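Local coordinates for protein titin (Homo sapiens, PDB 5JDD) that probably forms part of the elastic I-band of the muscle sarcomere through tandem immunoglobulin domains, and probably also carries a protein kinase activity, at residues 147-152 / 158-163; 120-123 / 128-131. All blocks are in the same frame, centred on the assembly; numbering follows the deposited sequence.

Contact 1 (147-152 / 158-163)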
ATOM      1  N   LEU A 147      -1.179   2.062   0.907  1.00  6.98           N
ATOM      2  CA  LEU A 147      -0.199   3.095   0.579  1.00  9.27           C
ATOM      3  C   LEU A 147      -0.967   4.389   0.396  1.00  8.69           C
ATOM      4  O   LEU A 147      -1.865   4.478  -0.445  1.00 10.01           O
ATOM      5  CB  LEU A 147       0.551   2.759  -0.711  1.00  8.87           C
ATOM      6  CG  LEU A 147       1.513   3.844  -1.224  1.00  8.30           C
ATOM      7  CD1 LEU A 147       2.676   4.012  -0.261  1.00 12.67           C
ATOM      8  CD2 LEU A 147       2.043   3.497  -2.606  1.00 11.00           C
ATOM      9  N   ILE A 148      -0.635   5.388   1.207  1.00  8.93           N
ATOM     10  CA  ILE A 148      -1.262   6.699   1.100  1.00  9.38           C
ATOM     11  C   ILE A 148      -0.231   7.701   0.589  1.00  9.57           C
ATOM     12  O   ILE A 148       0.871   7.811   1.143  1.00 12.68           O
ATOM     13  CB  ILE A 148      -1.827   7.144   2.444  1.00 11.05           C
ATOM     14  CG1 ILE A 148      -2.898   6.149   2.898  1.00 15.72           C
ATOM     15  CG2 ILE A 148      -2.412   8.542   2.349  1.00 13.94           C
ATOM     16  CD1 ILE A 148      -3.106   6.120   4.387  1.00 28.29           C
ATOM     17  N   ILE A 149      -0.576   8.384  -0.499  1.00  8.61           N
ATOM     18  CA  ILE A 149       0.329   9.341  -1.133  1.00  9.45           C
ATOM     19  C   ILE A 149      -0.209  10.743  -0.932  1.00  8.53           C
ATOM     20  O   ILE A 149      -1.259  11.101  -1.467  1.00 10.59           O
ATOM     21  CB  ILE A 149       0.493   9.050  -2.637  1.00  9.35           C
ATOM     22  CG1 ILE A 149       0.925   7.599  -2.855  1.00 13.58           C
ATOM     23  CG2 ILE A 149       1.526   9.978  -3.260  1.00 13.05           C
ATOM     24  CD1 ILE A 149       0.964   7.199  -4.313  1.00 16.11           C
ATOM     25  N   MET A 150       0.520  11.541  -0.159  1.00  9.38           N
ATOM     26  CA  MET A 150       0.072  12.886   0.185  1.00 10.94           C
ATOM     27  C   MET A 150       0.467  13.919  -0.856  1.00 12.02           C
ATOM     28  O   MET A 150       1.467  13.760  -1.552  1.00 12.26           O
ATOM     29  CB  MET A 150       0.680  13.317   1.526  1.00 15.48           C
ATOM     30  CG  MET A 150       0.492  12.349   2.677  1.00 20.91           C
ATOM     31  SD  MET A 150      -1.239  12.069   3.057  1.00 28.91           S
ATOM     32  CE  MET A 150      -1.773  13.737   3.434  1.00 32.20           C
ATOM     33  N   ASN A 151      -0.333  14.976  -0.948  1.00 10.01           N
ATOM     34  CA  ASN A 151       0.007  16.155  -1.747  0.53 12.12           C
ATOM     35  C   ASN A 151       0.479  15.789  -3.149  1.00 11.58           C
ATOM     36  O   ASN A 151       1.597  16.119  -3.553  1.00 14.71           O
ATOM     37  CB  ASN A 151       1.068  16.998  -1.029  0.53 15.10           C
ATOM     38  CG  ASN A 151       1.294  18.344  -1.698  0.53 16.75           C
ATOM     39  OD1 ASN A 151       0.417  18.861  -2.397  0.53 13.86           O
ATOM     40  ND2 ASN A 151       2.478  18.911  -1.496  0.53 20.71           N
ATOM     41  N   THR A 152      -0.379  15.100  -3.892  1.00 10.15           N
ATOM     42  CA  THR A 152       0.027  14.570  -5.190  1.00 11.75           C
ATOM     43  C   THR A 152       0.422  15.650  -6.187  1.00 10.86           C
ATOM     44  O   THR A 152      -0.107  16.772  -6.187  1.00 13.19           O
ATOM     45  CB  THR A 152      -1.046  13.682  -5.836  1.00 11.36           C
ATOM     46  OG1 THR A 152      -2.272  14.417  -5.953  1.00 11.84           O
ATOM     47  CG2 THR A 152      -1.263  12.409  -5.006  1.00 13.14           C
ATOM     48  N   ALA A 158       2.311   7.168 -11.828  1.00  9.88           N
ATOM     49  CA  ALA A 158       3.209   6.029 -11.948  1.00 10.53           C
ATOM     50  C   ALA A 158       2.445   4.745 -11.723  1.00 10.30           C
ATOM     51  O   ALA A 158       1.248   4.759 -11.404  1.00  9.00           O
ATOM     52  CB  ALA A 158       4.329   6.136 -10.912  1.00 10.84           C
ATOM     53  N   GLU A 159       3.151   3.629 -11.877  1.00  9.64           N
ATOM     54  CA  GLU A 159       2.602   2.332 -11.542  1.00 10.36           C
ATOM     55  C   GLU A 159       3.110   1.935 -10.172  1.00  9.49           C
ATOM     56  O   GLU A 159       4.317   1.929  -9.934  1.00 12.48           O
ATOM     57  CB  GLU A 159       3.008   1.277 -12.563  1.00 11.35           C
ATOM     58  CG  GLU A 159       2.480  -0.103 -12.206  1.00 14.37           C
ATOM     59  CD  GLU A 159       2.670  -1.099 -13.325  1.00 24.02           C
ATOM     60  OE1 GLU A 159       3.834  -1.334 -13.713  1.00 24.38           O
ATOM     61  OE2 GLU A 159       1.655  -1.640 -13.815  1.00 28.39           O
ATOM     62  N   TYR A 160       2.187   1.605  -9.273  1.00  9.24           N
ATOM     63  CA  TYR A 160       2.523   1.215  -7.909  1.00  8.95           C
ATOM     64  C   TYR A 160       2.254  -0.262  -7.716  1.00 12.86           C
ATOM     65  O   TYR A 160       1.253  -0.789  -8.194  1.00 13.02           O
ATOM     66  CB  TYR A 160       1.739   2.072  -6.907  1.00  8.66           C
ATOM     67  CG  TYR A 160       2.181   3.513  -6.937  1.00  8.67           C
ATOM     68  CD1 TYR A 160       3.184   3.967  -6.090  1.00 10.73           C
ATOM     69  CD2 TYR A 160       1.613   4.417  -7.823  1.00  9.25           C
ATOM     70  CE1 TYR A 160       3.610   5.284  -6.125  1.00 10.33           C
ATOM     71  CE2 TYR A 160       2.027   5.744  -7.864  1.00  8.87           C
ATOM     72  CZ  TYR A 160       3.031   6.161  -7.014  1.00  9.09           C
ATOM     73  OH  TYR A 160       3.454   7.460  -7.038  1.00 10.68           O
ATOM     74  N   THR A 161       3.152  -0.930  -7.005  1.00 10.46           N
ATOM     75  CA  THR A 161       3.084  -2.375  -6.869  1.00 11.55           C
ATOM     76  C   THR A 161       3.210  -2.766  -5.406  1.00 10.51           C
ATOM     77  O   THR A 161       4.028  -2.202  -4.690  1.00 10.45           O
ATOM     78  CB  THR A 161       4.258  -3.029  -7.632  1.00 11.25           C
ATOM     79  OG1 THR A 161       4.181  -2.693  -9.026  1.00 13.57           O
ATOM     80  CG2 THR A 161       4.246  -4.545  -7.475  1.00 12.76           C
ATOM     81  N   PHE A 162       2.392  -3.723  -4.965  1.00  9.37           N
ATOM     82  CA  PHE A 162       2.612  -4.387  -3.685  1.00 10.83           C
ATOM     83  C   PHE A 162       3.148  -5.791  -3.937  1.00  9.68           C
ATOM     84  O   PHE A 162       2.580  -6.544  -4.730  1.00 10.24           O
ATOM     85  CB  PHE A 162       1.325  -4.481  -2.858  1.00  9.80           C
ATOM     86  CG  PHE A 162       1.563  -5.011  -1.476  1.00  7.57           C
ATOM     87  CD1 PHE A 162       1.434  -6.363  -1.201  1.00 10.35           C
ATOM     88  CD2 PHE A 162       1.997  -4.171  -0.469  1.00  9.18           C
ATOM     89  CE1 PHE A 162       1.688  -6.864   0.070  1.00 11.83           C
ATOM     90  CE2 PHE A 162       2.254  -4.656   0.803  1.00  9.77           C
ATOM     91  CZ  PHE A 162       2.101  -6.015   1.084  1.00  9.99           C
ATOM     92  N   VAL A 163       4.257  -6.134  -3.281  1.00  9.37           N
ATOM     93  CA  VAL A 163       4.844  -7.471  -3.391  1.00  8.44           C
ATOM     94  C   VAL A 163       4.453  -8.324  -2.191  1.00  9.12           C
ATOM     95  O   VAL A 163       4.682  -7.945  -1.041  1.00 12.35           O
ATOM     96  CB  VAL A 163       6.374  -7.411  -3.487  1.00 10.06           C
ATOM     97  CG1 VAL A 163       6.950  -8.816  -3.656  1.00 11.92           C
ATOM     98  CG2 VAL A 163       6.799  -6.519  -4.654  1.00 14.22           C
TER

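Contact 2 (120-123 / 128-131)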
ATOM      1  N   PRO A 120       5.178  -8.652   5.430  1.00 11.32           N
ATOM      2  CA  PRO A 120       5.803  -7.324   5.502  1.00 11.79           C
ATOM      3  C   PRO A 120       5.355  -6.405   4.373  1.00 11.68           C
ATOM      4  O   PRO A 120       5.053  -6.849   3.265  1.00 13.54           O
ATOM      5  CB  PRO A 120       7.300  -7.620   5.375  1.00 15.45           C
ATOM      6  CG  PRO A 120       7.379  -8.956   4.712  1.00 20.36           C
ATOM      7  CD  PRO A 120       6.144  -9.715   5.102  1.00 12.27           C
ATOM      8  N   SER A 121       5.286  -5.116   4.673  1.00 12.86           N
ATOM      9  CA  SER A 121       5.000  -4.124   3.644  1.00 12.94           C
ATOM     10  C   SER A 121       6.094  -4.087   2.591  1.00 10.61           C
ATOM     11  O   SER A 121       7.272  -3.957   2.917  1.00 14.76           O
ATOM     12  CB  SER A 121       4.920  -2.739   4.269  1.00 11.59           C
ATOM     13  OG  SER A 121       3.866  -2.667   5.197  1.00 15.51           O
ATOM     14  N   MET A 122       5.702  -4.157   1.325  1.00 11.13           N
ATOM     15  CA  MET A 122       6.659  -3.956   0.240  1.00 10.56           C
ATOM     16  C   MET A 122       5.983  -3.272  -0.930  1.00 10.52           C
ATOM     17  O   MET A 122       5.248  -3.905  -1.687  1.00 11.87           O
ATOM     18  CB  MET A 122       7.272  -5.282  -0.216  1.00 11.34           C
ATOM     19  CG  MET A 122       8.344  -5.111  -1.310  1.00 12.45           C
ATOM     20  SD  MET A 122       9.723  -4.031  -0.841  1.00 13.98           S
ATOM     21  CE  MET A 122      10.452  -4.953   0.505  1.00 16.85           C
ATOM     22  N   TRP A 123       6.246  -1.976  -1.067  1.00  9.51           N
ATOM     23  CA  TRP A 123       5.630  -1.151  -2.098  1.00  8.88           C
ATOM     24  C   TRP A 123       6.673  -0.623  -3.062  1.00  9.28           C
ATOM     25  O   TRP A 123       7.720  -0.127  -2.645  1.00 10.81           O
ATOM     26  CB  TRP A 123       4.924   0.038  -1.445  1.00  9.02           C
ATOM     27  CG  TRP A 123       3.709  -0.334  -0.646  1.00  7.99           C
ATOM     28  CD1 TRP A 123       3.651  -0.605   0.694  1.00 10.23           C
ATOM     29  CD2 TRP A 123       2.380  -0.479  -1.148  1.00  8.34           C
ATOM     30  NE1 TRP A 123       2.355  -0.907   1.055  1.00 10.15           N
ATOM     31  CE2 TRP A 123       1.551  -0.828  -0.053  1.00  8.17           C
ATOM     32  CE3 TRP A 123       1.806  -0.334  -2.411  1.00  9.77           C
ATOM     33  CZ2 TRP A 123       0.174  -1.042  -0.192  1.00  8.73           C
ATOM     34  CZ3 TRP A 123       0.438  -0.537  -2.550  1.00 11.42           C
ATOM     35  CH2 TRP A 123      -0.362  -0.893  -1.445  1.00 10.94           C
ATOM     36  N   VAL A 128      10.756   0.393  -8.256  1.00 11.06           N
ATOM     37  CA  VAL A 128      11.741   0.849  -7.285  1.00 12.17           C
ATOM     38  C   VAL A 128      11.080   0.937  -5.906  1.00 10.72           C
ATOM     39  O   VAL A 128       9.948   1.411  -5.790  1.00 10.32           O
ATOM     40  CB  VAL A 128      12.280   2.238  -7.681  1.00 12.72           C
ATOM     41  CG1 VAL A 128      13.105   2.834  -6.552  1.00 17.98           C
ATOM     42  CG2 VAL A 128      13.077   2.164  -8.984  1.00 15.65           C
ATOM     43  N   GLU A 129      11.768   0.473  -4.865  1.00 10.64           N
ATOM     44  CA  GLU A 129      11.175   0.445  -3.523  1.00 10.80           C
ATOM     45  C   GLU A 129      10.937   1.845  -2.964  1.00 10.13           C
ATOM     46  O   GLU A 129      11.815   2.716  -3.053  1.00 12.56           O
ATOM     47  CB  GLU A 129      12.037  -0.368  -2.544  1.00 11.98           C
ATOM     48  CG  GLU A 129      12.027  -1.868  -2.809  1.00 12.05           C
ATOM     49  CD  GLU A 129      12.964  -2.651  -1.905  1.00 16.89           C
ATOM     50  OE1 GLU A 129      12.891  -2.497  -0.668  1.00 18.20           O
ATOM     51  OE2 GLU A 129      13.779  -3.431  -2.444  1.00 19.67           O
ATOM     52  N   ILE A 130       9.751   2.029  -2.382  1.00 13.05           N
ATOM     53  CA  ILE A 130       9.338   3.272  -1.723  1.00 14.19           C
ATOM     54  C   ILE A 130       9.655   3.206  -0.222  1.00 14.66           C
ATOM     55  O   ILE A 130       9.413   2.183   0.423  1.00 19.83           O
ATOM     56  CB  ILE A 130       7.800   3.465  -1.864  1.00 18.47           C
ATOM     57  CG1 ILE A 130       7.373   3.411  -3.331  1.00 20.32           C
ATOM     58  CG2 ILE A 130       7.354   4.767  -1.220  1.00 23.83           C
ATOM     59  CD1 ILE A 130       5.862   3.471  -3.537  1.00 18.08           C
ATOM     60  N   GLU A 131      10.176   4.302   0.332  1.00 18.09           N
ATOM     61  CA  GLU A 131      10.407   4.425   1.776  1.00 24.82           C
ATOM     62  C   GLU A 131       9.292   5.238   2.425  1.00 21.17           C
ATOM     63  O   GLU A 131       8.852   6.227   1.849  1.00 20.96           O
ATOM     64  CB  GLU A 131      11.728   5.159   2.044  1.00 33.28           C
ATOM     65  CG  GLU A 131      12.984   4.445   1.577  1.00 44.98           C
ATOM     66  CD  GLU A 131      14.218   5.343   1.592  1.00 46.16           C
ATOM     67  OE1 GLU A 131      14.297   6.262   2.434  1.00 28.51           O
ATOM     68  OE2 GLU A 131      15.109   5.132   0.743  1.00 54.01           O
TER
HETATM   69  O   HOH W   1       8.484  -0.533   0.460  1.00 20.46           O

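Contact 1 (147-152 / 158-163)
I149 lays the end of its side chain on one face of the Y160 ring, and L147 reaches the same ring beside it. CD1 of I149 stands 3.9 Å from the centroid of the Y160 ring and 26° off the ring normal, a CH-pi contact displaced toward the phenol end: its closest ring atom is Y160 CZ, at 3.6 Å. The L147 contribution is one methyl, CD2, which meets Y160 CD1 at 3.7 Å and approaches obliquely. The L147 side chain lies roughly perpendicular to that of Y160, whereas I149 extends from the facing sheet in the opposing sense. L147 reaches across because its CG lies trans to the backbone N (chi1 174°). The contact buries 122 Å² in all and rests on apolar packing; all three residues are buried in the domain. In the second shell the Y160 OH bonds to the carbonyl oxygen of D156, the hydrogen bond of the tyrosine corner familiar from Greek-key immunoglobulin domains, which fixes the far end of the ring. The F110 ring and L173 also pack against Y160. Strand 144-149, lying between 108-114 and 136-141, thus faces strand 158-164 of the opposing sheet, which runs between 167-176 and 123-125.

Contact 2 (120-123 / 128-131)
M122 holds CG trans to its backbone N (chi1 -177°), and bends at chi2 and chi3 bring the thioether up to E129. The glutamate, extended beyond CG, meets it there: M122 SD lies 3.5 Å from E129 OE1, and E129 CG touches the same sulfur at 3.7 Å. This is a van der Waals contact near the surface, between a partly exposed methionine and an exposed glutamate. The CB bond of I130 already faces 120-123, and its CG1 branch then lies against the W123 carbonyl, I130 CG1 3.6 Å from W123 O. Its terminal CD1 continues to W123 CB, 4.1 Å away, while the indole leads off into the domain and meets F162 edge-to-face. The backbone supplies the direct polar link: I130 N donates to W123 O at 3.0 Å, nearly straight at 172°. One water forms a second bridge, accepting from W123 N at 3.1 Å and donating to I130 O at 2.9 Å. Both backbone polar groups of W123 are therefore tied to I130, one directly and one through solvent. The implied chemistry is that of a short antiparallel hairpin, 123-125 with 128-129, consistent with a pairing that opens at this end, where W123 N and I130 O stand 5.4 Å apart and a water sits between them, while the apolar side of I130 faces inward toward L147 and Y160.

In the fold
Contact 2 precedes contact 1 along the chain, and their centres are 10 Å apart within one I-set immunoglobulin domain, the middle of three in this tandem. The 120-123 / 128-131 pair lies at the margin of the five-stranded sheet, where 128-129 is the outermost strand; the 147-152 / 158-163 pair joins that sheet to the four-stranded one across the core. They meet directly: V163 N lies 2.9 Å from M122 O, probably a hydrogen bond, and F162 CD2 packs 3.4 Å from W123 CE2. L147 N also approaches W123 CZ2 at 3.6 Å. W123, on the five-stranded sheet, thus packs on F162 of its own sheet and reaches L147 on the facing one.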